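Local coordinates for histidine--tRNA ligase (Staphylococcus aureus, PDB 1QE0), which catalyses the ATP-dependent attachment of L-histidine to tRNA(His), working as a homodimeric class II aminoacyl-tRNA synthetase, at residues M146-Y151 / G246-E251; V139-L144 / K239-D244; R20-Q25 / L308-L313; A83-S88 / L104-P109. All coordinates share one frame; numbering follows the deposited sequence.

Contact 1. Residues M146-Y151 / G246-E251. Unlike the reference sequence in segment 246-251: Thr-250 (reference Ile).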
loop_
_atom_site.group_PDB
_atom_site.type_symbol
_atom_site.label_atom_id
_atom_site.label_comp_id
_atom_site.label_asym_id
_atom_site.label_seq_id
_atom_site.Cartn_x
_atom_site.Cartn_y
_atom_site.Cartn_z
ATOM N N MET A 146 10.562 -15.354 6.493
ATOM C CA MET A 146 9.625 -14.403 5.880
ATOM C C MET A 146 10.169 -13.825 4.562
ATOM O O MET A 146 9.481 -13.872 3.532
ATOM C CB MET A 146 9.314 -13.254 6.862
ATOM C CG MET A 146 8.369 -12.186 6.319
ATOM S SD MET A 146 8.476 -10.633 7.246
ATOM C CE MET A 146 7.582 -11.033 8.623
ATOM N N VAL A 147 11.396 -13.286 4.593
ATOM C CA VAL A 147 11.979 -12.692 3.400
ATOM C C VAL A 147 12.002 -13.750 2.303
ATOM O O VAL A 147 11.866 -13.427 1.134
ATOM C CB VAL A 147 13.370 -12.049 3.668
ATOM C CG1 VAL A 147 14.331 -13.060 4.183
ATOM C CG2 VAL A 147 13.928 -11.423 2.402
ATOM N N MET A 148 12.058 -15.022 2.692
ATOM C CA MET A 148 12.059 -16.105 1.723
ATOM C C MET A 148 10.629 -16.339 1.268
ATOM O O MET A 148 10.344 -16.509 0.073
ATOM C CB MET A 148 12.586 -17.370 2.366
ATOM C CG MET A 148 13.287 -18.254 1.393
ATOM S SD MET A 148 14.838 -17.510 0.940
ATOM C CE MET A 148 15.727 -18.965 0.537
ATOM N N HIS A 149 9.720 -16.325 2.231
ATOM C CA HIS A 149 8.323 -16.542 1.958
ATOM C C HIS A 149 7.800 -15.477 0.985
ATOM O O HIS A 149 7.158 -15.806 -0.013
ATOM C CB HIS A 149 7.546 -16.533 3.269
ATOM C CG HIS A 149 6.158 -17.070 3.189
ATOM N ND1 HIS A 149 5.274 -17.081 4.226
ATOM C CD2 HIS A 149 5.471 -17.608 2.137
ATOM C CE1 HIS A 149 4.122 -17.582 3.859
ATOM N NE2 HIS A 149 4.211 -17.909 2.589
ATOM N N ILE A 150 8.086 -14.207 1.249
ATOM C CA ILE A 150 7.588 -13.132 0.379
ATOM C C ILE A 150 7.820 -13.440 -1.092
ATOM O O ILE A 150 6.861 -13.609 -1.860
ATOM C CB ILE A 150 8.223 -11.761 0.736
ATOM C CG1 ILE A 150 7.587 -11.237 2.020
ATOM C CG2 ILE A 150 8.060 -10.760 -0.405
ATOM C CD1 ILE A 150 8.397 -10.162 2.703
ATOM N N TYR A 151 9.096 -13.575 -1.455
ATOM C CA TYR A 151 9.500 -13.840 -2.822
ATOM C C TYR A 151 9.016 -15.168 -3.357
ATOM O O TYR A 151 8.611 -15.260 -4.517
ATOM C CB TYR A 151 10.996 -13.732 -2.949
ATOM C CG TYR A 151 11.453 -12.340 -2.765
ATOM C CD1 TYR A 151 11.414 -11.447 -3.809
ATOM C CD2 TYR A 151 11.931 -11.913 -1.567
ATOM C CE1 TYR A 151 11.849 -10.148 -3.662
ATOM C CE2 TYR A 151 12.375 -10.612 -1.397
ATOM C CZ TYR A 151 12.334 -9.736 -2.452
ATOM O OH TYR A 151 12.805 -8.453 -2.297
ATOM N N GLY A 246 14.253 -25.821 6.943
ATOM C CA GLY A 246 14.617 -26.254 5.610
ATOM C C GLY A 246 14.841 -25.121 4.642
ATOM O O GLY A 246 14.474 -25.202 3.473
ATOM N N ILE A 247 15.451 -24.059 5.134
ATOM C CA ILE A 247 15.751 -22.897 4.321
ATOM C C ILE A 247 17.232 -22.982 3.964
ATOM O O ILE A 247 18.073 -23.222 4.811
ATOM C CB ILE A 247 15.401 -21.619 5.080
ATOM C CG1 ILE A 247 13.885 -21.628 5.339
ATOM C CG2 ILE A 247 15.864 -20.397 4.307
ATOM C CD1 ILE A 247 13.377 -20.613 6.338
ATOM N N PRO A 248 17.537 -22.974 2.671
ATOM C CA PRO A 248 18.928 -23.056 2.252
ATOM C C PRO A 248 19.548 -21.674 2.339
ATOM O O PRO A 248 18.848 -20.683 2.112
ATOM C CB PRO A 248 18.807 -23.523 0.800
ATOM C CG PRO A 248 17.432 -24.120 0.701
ATOM C CD PRO A 248 16.647 -23.150 1.519
ATOM N N TYR A 249 20.849 -21.617 2.638
ATOM C CA TYR A 249 21.558 -20.365 2.778
ATOM C C TYR A 249 23.038 -20.506 2.462
ATOM O O TYR A 249 23.636 -21.569 2.628
ATOM C CB TYR A 249 21.437 -19.882 4.205
ATOM C CG TYR A 249 22.120 -20.793 5.163
ATOM C CD1 TYR A 249 23.472 -20.658 5.420
ATOM C CD2 TYR A 249 21.420 -21.803 5.807
ATOM C CE1 TYR A 249 24.129 -21.504 6.295
ATOM C CE2 TYR A 249 22.063 -22.665 6.694
ATOM C CZ TYR A 249 23.425 -22.508 6.936
ATOM O OH TYR A 249 24.084 -23.334 7.824
ATOM N N THR A 250 23.648 -19.386 2.123
ATOM C CA THR A 250 25.051 -19.350 1.798
ATOM C C THR A 250 25.671 -18.384 2.802
ATOM O O THR A 250 25.174 -17.278 3.006
ATOM C CB THR A 250 25.298 -18.815 0.330
ATOM O OG1 THR A 250 24.228 -19.207 -0.547
ATOM C CG2 THR A 250 26.595 -19.388 -0.237
ATOM N N GLU A 251 26.734 -18.820 3.461
ATOM C CA GLU A 251 27.422 -17.963 4.413
ATOM C C GLU A 251 28.486 -17.146 3.697
ATOM O O GLU A 251 29.452 -17.675 3.217
ATOM C CB GLU A 251 28.073 -18.807 5.480
ATOM C CG GLU A 251 27.146 -19.824 6.059
ATOM C CD GLU A 251 27.722 -20.471 7.281
ATOM O OE1 GLU A 251 28.292 -19.745 8.122
ATOM O OE2 GLU A 251 27.615 -21.702 7.410
#
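Met-148, inside the long helix 137-153, and Ile-247, just past the end of helix 231-245, bring the two backbones to their nearest approach, with CA of Met-148 and CA of Ile-247 8.2 Å apart. Gly-246 has positive phi and psi (71° and 39°) and closes helix 231-245 with a Schellman motif, two bonds running back into the last turn. From Ile-247 onward the chain is extended and leads into the short strand 250-251. No hydrogen bond joins the segments; the 111 Å² buried in all marks a small contact, and its closest side-chain pairs are carbon on carbon.

The helix contributes a single side chain. Met-148 first points toward the other segment, then bends at its second torsion (chi2 71°), and its terminal methyl does the touching. CE of Met-148 lies 4.0 Å from CG2 of Ile-247, the two side chains running alongside with opposite headings. CE of Met-148 is also 3.9 Å from O of Pro-248 and 4.4 Å from CD of Pro-248, so the methyl also meets the extended chain at Pro-248. In Ile-247, CG2, set anti to the backbone N, is the branch turned to the methionine methyl.

Met-148 also rests on Leu-161 of strand 159-165, with which strand 250-251 pairs in parallel through Thr-250. Other faces of helix 137-153 pack on strand 302-309 through Met-146 and Ile-150, on strand 265-272 through Val-147, and on helix 13-33, while His-149 stacks on His-354 of the second subunit.

Contact 2. Residues V139-L144 / K239-D244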
loop_
_atom_site.group_PDB
_atom_site.type_symbol
_atom_site.label_atom_id
_atom_site.label_comp_id
_atom_site.label_asym_id
_atom_site.label_seq_id
_atom_site.Cartn_x
_atom_site.Cartn_y
_atom_site.Cartn_z
ATOM N N VAL A 139 13.749 -15.080 16.490
ATOM C CA VAL A 139 13.149 -13.896 15.832
ATOM C C VAL A 139 13.785 -13.719 14.461
ATOM O O VAL A 139 13.106 -13.483 13.463
ATOM C CB VAL A 139 13.385 -12.583 16.602
ATOM C CG1 VAL A 139 12.628 -11.465 15.919
ATOM C CG2 VAL A 139 12.925 -12.718 18.022
ATOM N N ASP A 140 15.110 -13.800 14.453
ATOM C CA ASP A 140 15.913 -13.707 13.254
ATOM C C ASP A 140 15.384 -14.724 12.272
ATOM O O ASP A 140 15.051 -14.380 11.137
ATOM C CB ASP A 140 17.359 -14.057 13.579
ATOM C CG ASP A 140 18.085 -12.938 14.257
ATOM O OD1 ASP A 140 19.222 -12.666 13.849
ATOM O OD2 ASP A 140 17.525 -12.317 15.179
ATOM N N ALA A 141 15.287 -15.977 12.708
ATOM C CA ALA A 141 14.775 -17.023 11.835
ATOM C C ALA A 141 13.413 -16.607 11.265
ATOM O O ALA A 141 13.195 -16.733 10.062
ATOM C CB ALA A 141 14.675 -18.355 12.563
ATOM N N GLU A 142 12.539 -16.035 12.096
ATOM C CA GLU A 142 11.217 -15.612 11.615
ATOM C C GLU A 142 11.299 -14.590 10.490
ATOM O O GLU A 142 10.513 -14.682 9.524
ATOM C CB GLU A 142 10.364 -15.023 12.731
ATOM C CG GLU A 142 9.040 -14.480 12.240
ATOM C CD GLU A 142 8.319 -13.692 13.304
ATOM O OE1 GLU A 142 8.533 -12.460 13.356
ATOM O OE2 GLU A 142 7.545 -14.298 14.082
ATOM N N VAL A 143 12.225 -13.622 10.604
ATOM C CA VAL A 143 12.335 -12.647 9.550
ATOM C C VAL A 143 13.004 -13.209 8.328
ATOM O O VAL A 143 12.698 -12.763 7.223
ATOM C CB VAL A 143 12.975 -11.322 9.947
ATOM C CG1 VAL A 143 12.713 -10.981 11.402
ATOM C CG2 VAL A 143 14.396 -11.273 9.562
ATOM N N LEU A 144 13.868 -14.219 8.497
ATOM C CA LEU A 144 14.557 -14.831 7.330
ATOM C C LEU A 144 13.638 -15.770 6.585
ATOM O O LEU A 144 13.677 -15.837 5.369
ATOM C CB LEU A 144 15.813 -15.591 7.713
ATOM C CG LEU A 144 16.951 -14.727 8.229
ATOM C CD1 LEU A 144 17.998 -15.647 8.804
ATOM C CD2 LEU A 144 17.513 -13.844 7.156
ATOM N N LYS A 239 21.286 -20.329 12.067
ATOM C CA LYS A 239 21.431 -21.340 11.011
ATOM C C LYS A 239 20.794 -22.661 11.394
ATOM O O LYS A 239 20.320 -23.384 10.543
ATOM C CB LYS A 239 22.889 -21.571 10.635
ATOM C CG LYS A 239 23.564 -20.328 10.195
ATOM C CD LYS A 239 24.974 -20.627 9.807
ATOM C CE LYS A 239 25.811 -20.978 11.003
ATOM N NZ LYS A 239 27.224 -21.118 10.597
ATOM N N ALA A 240 20.784 -22.978 12.678
ATOM C CA ALA A 240 20.174 -24.215 13.128
ATOM C C ALA A 240 18.737 -24.136 12.675
ATOM O O ALA A 240 18.242 -25.020 11.978
ATOM C CB ALA A 240 20.214 -24.303 14.614
ATOM N N TYR A 241 18.093 -23.033 13.037
ATOM C CA TYR A 241 16.701 -22.791 12.689
ATOM C C TYR A 241 16.450 -22.860 11.201
ATOM O O TYR A 241 15.455 -23.444 10.760
ATOM C CB TYR A 241 16.268 -21.440 13.235
ATOM C CG TYR A 241 15.935 -21.519 14.699
ATOM C CD1 TYR A 241 15.131 -22.546 15.172
ATOM C CD2 TYR A 241 16.358 -20.543 15.593
ATOM C CE1 TYR A 241 14.741 -22.594 16.483
ATOM C CE2 TYR A 241 15.970 -20.591 16.927
ATOM C CZ TYR A 241 15.149 -21.628 17.349
ATOM O OH TYR A 241 14.672 -21.711 18.634
ATOM N N LEU A 242 17.340 -22.244 10.426
ATOM C CA LEU A 242 17.227 -22.273 8.973
ATOM C C LEU A 242 17.263 -23.723 8.537
ATOM O O LEU A 242 16.465 -24.144 7.723
ATOM C CB LEU A 242 18.367 -21.492 8.321
ATOM C CG LEU A 242 18.051 -20.030 7.972
ATOM C CD1 LEU A 242 16.741 -19.572 8.682
ATOM C CD2 LEU A 242 19.291 -19.132 8.277
ATOM N N ASP A 243 18.131 -24.516 9.138
ATOM C CA ASP A 243 18.196 -25.913 8.769
ATOM C C ASP A 243 16.889 -26.581 9.145
ATOM O O ASP A 243 16.319 -27.312 8.349
ATOM C CB ASP A 243 19.385 -26.601 9.432
ATOM C CG ASP A 243 20.730 -25.968 9.035
ATOM O OD1 ASP A 243 21.665 -25.913 9.877
ATOM O OD2 ASP A 243 20.856 -25.511 7.879
ATOM N N ASP A 244 16.383 -26.279 10.338
ATOM C CA ASP A 244 15.108 -26.831 10.832
ATOM C C ASP A 244 14.002 -26.588 9.819
ATOM O O ASP A 244 13.317 -27.511 9.395
ATOM C CB ASP A 244 14.655 -26.088 12.083
ATOM C CG ASP A 244 15.309 -26.572 13.349
ATOM O OD1 ASP A 244 16.553 -26.466 13.473
ATOM O OD2 ASP A 244 14.557 -26.978 14.269
#
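Ala-141 and Tyr-241 mark the close-packed part of this helix-on-helix contact: CA of Ala-141 is only 6.1 Å from CA of Tyr-241, a spacing that the small alanine side chain permits. CB of Ala-141 sits 3.5 Å from CB of Tyr-241, so the stem of the tyrosine carries the contact. The ring itself slants past the alanine, whose CB lies 4.0 Å from CG of Tyr-241. With CG anti to the carbonyl carbon (chi1 -80°), the ring leaves beside the backbone N of Tyr-241.

One turn further along helix 137-153, Leu-144 and Leu-242 cross at about a right angle. CD1 of Leu-144 is 3.8 Å from CD2 of Leu-242 and 4.1 Å from CD1 of the same residue, so one methyl lies against both branches of the fork. All four residues are buried, and no hydrogen bond crosses between the helices. The outer side of helix 231-245 is looser: Asp-243 is exposed and Ala-240 partly so, without touching the other segment, while Asp-244 packs on Arg-343 of the second subunit.

Around this apolar seam, Asp-140 bridges to Arg-288, and Leu-144 continues onto Val-238. Glu-142 pairs with Lys-103 and with Arg-353 of the second subunit, whose Arg-343 packs on Tyr-241 as well. Leu-242 also reaches Ile-163 of strand 159-165, and Val-143 reaches Ile-304 of strand 302-309, which places the helix pair against the sheet of the catalytic domain.

Contact 3. Residues R20-Q25 / L308-L313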
loop_
_atom_site.group_PDB
_atom_site.type_symbol
_atom_site.label_atom_id
_atom_site.label_comp_id
_atom_site.label_asym_id
_atom_site.label_seq_id
_atom_site.Cartn_x
_atom_site.Cartn_y
_atom_site.Cartn_z
ATOM N N ARG A 20 -0.841 -3.111 -7.066
ATOM C CA ARG A 20 -1.878 -3.435 -6.093
ATOM C C ARG A 20 -1.925 -4.902 -5.772
ATOM O O ARG A 20 -2.231 -5.278 -4.646
ATOM C CB ARG A 20 -3.244 -2.967 -6.539
ATOM C CG ARG A 20 -3.305 -1.474 -6.725
ATOM C CD ARG A 20 -4.730 -1.049 -6.819
ATOM N NE ARG A 20 -5.420 -1.772 -7.877
ATOM C CZ ARG A 20 -5.643 -1.243 -9.061
ATOM N NH1 ARG A 20 -6.268 -1.919 -10.001
ATOM N NH2 ARG A 20 -5.253 -0.008 -9.288
ATOM N N TYR A 21 -1.641 -5.740 -6.757
ATOM C CA TYR A 21 -1.619 -7.178 -6.514
ATOM C C TYR A 21 -0.511 -7.526 -5.497
ATOM O O TYR A 21 -0.737 -8.259 -4.511
ATOM C CB TYR A 21 -1.378 -7.912 -7.824
ATOM C CG TYR A 21 -1.302 -9.382 -7.635
ATOM C CD1 TYR A 21 -0.080 -10.006 -7.425
ATOM C CD2 TYR A 21 -2.438 -10.157 -7.671
ATOM C CE1 TYR A 21 0.012 -11.350 -7.267
ATOM C CE2 TYR A 21 -2.351 -11.543 -7.503
ATOM C CZ TYR A 21 -1.115 -12.118 -7.310
ATOM O OH TYR A 21 -0.977 -13.470 -7.199
ATOM N N ILE A 22 0.686 -7.020 -5.779
ATOM C CA ILE A 22 1.840 -7.217 -4.932
ATOM C C ILE A 22 1.592 -6.608 -3.541
ATOM O O ILE A 22 1.712 -7.295 -2.531
ATOM C CB ILE A 22 3.064 -6.608 -5.599
ATOM C CG1 ILE A 22 3.486 -7.516 -6.743
ATOM C CG2 ILE A 22 4.187 -6.412 -4.597
ATOM C CD1 ILE A 22 4.520 -6.916 -7.653
ATOM N N GLU A 23 1.223 -5.336 -3.504
ATOM C CA GLU A 23 0.947 -4.667 -2.247
ATOM C C GLU A 23 -0.060 -5.428 -1.416
ATOM O O GLU A 23 0.158 -5.608 -0.220
ATOM C CB GLU A 23 0.428 -3.252 -2.471
ATOM C CG GLU A 23 1.428 -2.390 -3.157
ATOM C CD GLU A 23 0.866 -1.066 -3.635
ATOM O OE1 GLU A 23 -0.379 -0.905 -3.737
ATOM O OE2 GLU A 23 1.703 -0.175 -3.910
ATOM N N ASN A 24 -1.139 -5.904 -2.032
ATOM C CA ASN A 24 -2.163 -6.633 -1.283
ATOM C C ASN A 24 -1.653 -7.960 -0.765
ATOM O O ASN A 24 -1.938 -8.353 0.366
ATOM C CB ASN A 24 -3.446 -6.838 -2.089
ATOM C CG ASN A 24 -4.529 -7.613 -1.297
ATOM O OD1 ASN A 24 -4.861 -8.757 -1.620
ATOM N ND2 ASN A 24 -5.098 -6.972 -0.274
ATOM N N GLN A 25 -0.861 -8.640 -1.574
ATOM C CA GLN A 25 -0.301 -9.921 -1.163
ATOM C C GLN A 25 0.652 -9.779 0.040
ATOM O O GLN A 25 0.729 -10.680 0.888
ATOM C CB GLN A 25 0.402 -10.576 -2.343
ATOM C CG GLN A 25 1.123 -11.811 -1.970
ATOM C CD GLN A 25 1.137 -12.797 -3.081
ATOM O OE1 GLN A 25 0.177 -12.913 -3.825
ATOM N NE2 GLN A 25 2.207 -13.556 -3.178
ATOM N N LEU A 308 13.016 -3.788 0.885
ATOM C CA LEU A 308 12.889 -4.448 -0.381
ATOM C C LEU A 308 12.225 -3.446 -1.289
ATOM O O LEU A 308 11.479 -2.587 -0.816
ATOM C CB LEU A 308 12.001 -5.655 -0.091
ATOM C CG LEU A 308 10.933 -6.394 -0.887
ATOM C CD1 LEU A 308 10.430 -7.453 0.040
ATOM C CD2 LEU A 308 9.761 -5.539 -1.320
ATOM N N SER A 309 12.543 -3.500 -2.577
ATOM C CA SER A 309 11.977 -2.579 -3.567
ATOM C C SER A 309 10.911 -3.271 -4.361
ATOM O O SER A 309 11.166 -4.354 -4.901
ATOM C CB SER A 309 13.070 -2.113 -4.527
ATOM O OG SER A 309 12.527 -1.526 -5.695
ATOM N N ILE A 310 9.748 -2.636 -4.480
ATOM C CA ILE A 310 8.657 -3.227 -5.253
ATOM C C ILE A 310 9.010 -3.186 -6.742
ATOM O O ILE A 310 8.726 -4.124 -7.515
ATOM C CB ILE A 310 7.322 -2.519 -5.009
ATOM C CG1 ILE A 310 6.912 -2.657 -3.533
ATOM C CG2 ILE A 310 6.236 -3.133 -5.912
ATOM C CD1 ILE A 310 6.553 -4.056 -3.153
ATOM N N GLU A 311 9.727 -2.146 -7.128
ATOM C CA GLU A 311 10.119 -2.068 -8.512
ATOM C C GLU A 311 10.957 -3.258 -8.908
ATOM O O GLU A 311 10.615 -3.960 -9.859
ATOM C CB GLU A 311 10.807 -0.763 -8.797
ATOM C CG GLU A 311 9.789 0.358 -8.832
ATOM C CD GLU A 311 10.071 1.446 -7.832
ATOM O OE1 GLU A 311 9.781 2.615 -8.149
ATOM O OE2 GLU A 311 10.587 1.138 -6.746
ATOM N N ARG A 312 11.982 -3.554 -8.113
ATOM C CA ARG A 312 12.850 -4.690 -8.379
ATOM C C ARG A 312 12.074 -6.011 -8.365
ATOM O O ARG A 312 12.292 -6.861 -9.236
ATOM C CB ARG A 312 13.979 -4.765 -7.367
ATOM C CG ARG A 312 14.978 -3.672 -7.480
ATOM C CD ARG A 312 16.205 -4.020 -6.680
ATOM N NE ARG A 312 17.284 -3.065 -6.911
ATOM C CZ ARG A 312 18.559 -3.410 -7.076
ATOM N NH1 ARG A 312 18.908 -4.690 -7.025
ATOM N NH2 ARG A 312 19.480 -2.483 -7.343
ATOM N N LEU A 313 11.186 -6.199 -7.384
ATOM C CA LEU A 313 10.397 -7.428 -7.299
ATOM C C LEU A 313 9.644 -7.605 -8.604
ATOM O O LEU A 313 9.689 -8.677 -9.225
ATOM C CB LEU A 313 9.435 -7.352 -6.123
ATOM C CG LEU A 313 8.354 -8.409 -5.994
ATOM C CD1 LEU A 313 8.941 -9.784 -6.068
ATOM C CD2 LEU A 313 7.620 -8.221 -4.685
#
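Ile-22 of helix 13-33 faces Ile-310, the first residue of helix 310-319, with their CA atoms 7.9 Å apart at the nearest backbone approach. These elements are consistent with the motif 1 helix and the motif 3 strand-helix unit of class II synthetases.

One methyl of Ile-22 does all the close touching. Its CG2, anti to the backbone N, lies 3.6 Å from CD1 of Ile-310 and 3.9 Å from CD2 of Leu-313. The two isoleucines lie side by side, pointing opposite ways, and their CG2 atoms are 4.1 Å apart. Leu-313 instead meets Ile-22 tip to tip; its CG is anti to the backbone N (chi1 169°). Being three residues apart, Ile-310 and Leu-313 present the same helix face to the methyl.

At the change from strand to helix, Ser-309 is the N-cap: N of Arg-312 donates to OG of Ser-309 over 3.2 Å, nearly straight at 174°.

Glu-23 and Arg-20, on helix 13-33, form salt bridges with Arg-39 and Glu-37 of the second subunit, while Ile-310 also packs on Trp-19 and Leu-26. The chemistry is therefore divided: three buried aliphatic side chains join the helices by dispersion and exclusion of water, without a polar bond to set direction, whereas charged groups on helix 13-33 bind the dimer partner.

Contact 4. Residues A83-S88 / L104-P109; sequences AAVVRS and LYYNGP
The ring of Tyr-106 meets Val-85 at a slant: CG2 of Val-85 is 3.6 Å from CD1 of Tyr-106 and 4.0 Å from its CE1, so the methyl lies nearest the CD1-CE1 part of the ring, approached obliquely. Tyr-106 belongs to strand 102-111, consistent with the first of the two antiparallel strands of class II motif 2, and Val-85 to helix 82-91. The ring of neighbouring Tyr-105, pointing away from this helix, meets Phe-127 with planes at about 35°, and its OH is hydrogen-bonded to OD1 of Asp-27 of helix 13-33. The strand thus has a different helix on each face.

Val-85 splits its branches between two strand residues that share a face. The Tyr-106 side chain is set at an angle to the valine, whereas Leu-104 passes alongside Val-85 with the reverse heading. All three are buried, 137 Å² is covered in total, and no hydrogen bond spans the segments. Nearby, Arg-87 and Ser-88 bind Asp-10 of the second subunit, whose Pro-13 packs on Leu-104. The remaining methyl of Val-85, CG1, ends 3.5 Å from CD1 of Leu-104.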
loop_
_atom_site.group_PDB
_atom_site.type_symbol
_atom_site.label_atom_id
_atom_site.label_comp_id
_atom_site.label_asym_id
_atom_site.label_seq_id
_atom_site.Cartn_x
_atom_site.Cartn_y
_atom_site.Cartn_z
ATOM N N ALA A 83 14.652 5.007 9.916
ATOM C CA ALA A 83 14.793 6.099 10.851
ATOM C C ALA A 83 13.451 6.638 11.261
ATOM O O ALA A 83 13.275 7.046 12.402
ATOM C CB ALA A 83 15.600 7.178 10.244
ATOM N N ALA A 84 12.515 6.694 10.316
ATOM C CA ALA A 84 11.162 7.181 10.613
ATOM C C ALA A 84 10.392 6.157 11.441
ATOM O O ALA A 84 9.643 6.528 12.332
ATOM C CB ALA A 84 10.431 7.505 9.376
ATOM N N VAL A 85 10.572 4.866 11.179
ATOM C CA VAL A 85 9.887 3.900 12.024
ATOM C C VAL A 85 10.476 4.083 13.431
ATOM O O VAL A 85 9.744 4.103 14.406
ATOM C CB VAL A 85 10.051 2.436 11.535
ATOM C CG1 VAL A 85 9.550 1.453 12.596
ATOM C CG2 VAL A 85 9.236 2.217 10.290
ATOM N N VAL A 86 11.784 4.300 13.533
ATOM C CA VAL A 86 12.418 4.502 14.838
ATOM C C VAL A 86 11.969 5.822 15.476
ATOM O O VAL A 86 11.675 5.889 16.674
ATOM C CB VAL A 86 13.963 4.418 14.731
ATOM C CG1 VAL A 86 14.645 4.987 15.961
ATOM C CG2 VAL A 86 14.359 2.970 14.509
ATOM N N ARG A 87 11.871 6.872 14.674
ATOM C CA ARG A 87 11.444 8.168 15.190
ATOM C C ARG A 87 10.004 8.069 15.723
ATOM O O ARG A 87 9.653 8.715 16.711
ATOM C CB ARG A 87 11.571 9.243 14.107
ATOM C CG ARG A 87 11.364 10.633 14.628
ATOM C CD ARG A 87 10.153 11.274 14.002
ATOM N NE ARG A 87 8.899 10.654 14.415
ATOM C CZ ARG A 87 7.908 10.368 13.572
ATOM N NH1 ARG A 87 8.034 10.646 12.280
ATOM N NH2 ARG A 87 6.781 9.825 14.010
ATOM N N SER A 88 9.178 7.242 15.090
ATOM C CA SER A 88 7.809 7.066 15.550
ATOM C C SER A 88 7.760 6.196 16.803
ATOM O O SER A 88 6.946 6.427 17.698
ATOM C CB SER A 88 6.954 6.436 14.465
ATOM O OG SER A 88 5.616 6.347 14.928
ATOM N N LEU A 104 6.618 -4.238 13.148
ATOM C CA LEU A 104 5.997 -3.268 12.234
ATOM C C LEU A 104 6.491 -3.361 10.780
ATOM O O LEU A 104 7.652 -3.717 10.541
ATOM C CB LEU A 104 6.355 -1.862 12.709
ATOM C CG LEU A 104 5.949 -1.234 14.043
ATOM C CD1 LEU A 104 6.788 0.034 14.261
ATOM C CD2 LEU A 104 4.486 -0.913 14.077
ATOM N N TYR A 105 5.649 -2.976 9.824
ATOM C CA TYR A 105 6.040 -2.973 8.420
ATOM C C TYR A 105 5.539 -1.727 7.730
ATOM O O TYR A 105 4.630 -1.047 8.227
ATOM C CB TYR A 105 5.544 -4.215 7.672
ATOM C CG TYR A 105 4.124 -4.195 7.140
ATOM C CD1 TYR A 105 3.819 -3.689 5.885
ATOM C CD2 TYR A 105 3.103 -4.754 7.874
ATOM C CE1 TYR A 105 2.535 -3.753 5.386
ATOM C CE2 TYR A 105 1.812 -4.816 7.390
ATOM C CZ TYR A 105 1.531 -4.325 6.160
ATOM O OH TYR A 105 0.226 -4.437 5.730
ATOM N N TYR A 106 6.161 -1.393 6.604
ATOM C CA TYR A 106 5.764 -0.208 5.858
ATOM C C TYR A 106 5.882 -0.481 4.389
ATOM O O TYR A 106 6.376 -1.525 3.995
ATOM C CB TYR A 106 6.608 0.989 6.260
ATOM C CG TYR A 106 8.067 0.819 6.037
ATOM C CD1 TYR A 106 8.925 0.565 7.104
ATOM C CD2 TYR A 106 8.601 0.885 4.757
ATOM C CE1 TYR A 106 10.284 0.372 6.895
ATOM C CE2 TYR A 106 9.961 0.692 4.532
ATOM C CZ TYR A 106 10.794 0.432 5.598
ATOM O OH TYR A 106 12.124 0.207 5.353
ATOM N N ASN A 107 5.412 0.451 3.581
ATOM C CA ASN A 107 5.458 0.316 2.126
ATOM C C ASN A 107 5.070 1.680 1.531
ATOM O O ASN A 107 3.931 2.113 1.692
ATOM C CB ASN A 107 4.443 -0.754 1.694
ATOM C CG ASN A 107 4.488 -1.062 0.195
ATOM O OD1 ASN A 107 5.002 -0.301 -0.616
ATOM N ND2 ASN A 107 3.934 -2.191 -0.167
ATOM N N GLY A 108 6.010 2.379 0.902
ATOM C CA GLY A 108 5.678 3.661 0.317
ATOM C C GLY A 108 6.854 4.227 -0.429
ATOM O O GLY A 108 7.915 3.620 -0.464
ATOM N N PRO A 109 6.702 5.372 -1.079
ATOM C CA PRO A 109 7.802 5.984 -1.822
ATOM C C PRO A 109 8.874 6.596 -0.953
ATOM O O PRO A 109 8.564 7.297 0.020
ATOM C CB PRO A 109 7.099 7.072 -2.623
ATOM C CG PRO A 109 5.965 7.434 -1.743
ATOM C CD PRO A 109 5.449 6.075 -1.363
#

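From the N terminus, helix 13-33 opens the widest loop, which contact 3 closes only at residues 308-313, so the other three contacts all fall within it. Contact 4 comes first, closing a short loop between helix 82-91 and strand 102-111 before helix 137-153 begins. Contacts 2 and 1 then cross: both start on that helix, and their partners follow in the same order on helix 231-245 and the chain into strand 250-251. Their centres lie 9 Å apart, joined by the salt bridge of Lys-239 with Glu-251. Tyr-151 packs on Leu-308 and Leu-313, linking contacts 1 and 3, and Asn-107 on Glu-23 links contacts 4 and 3.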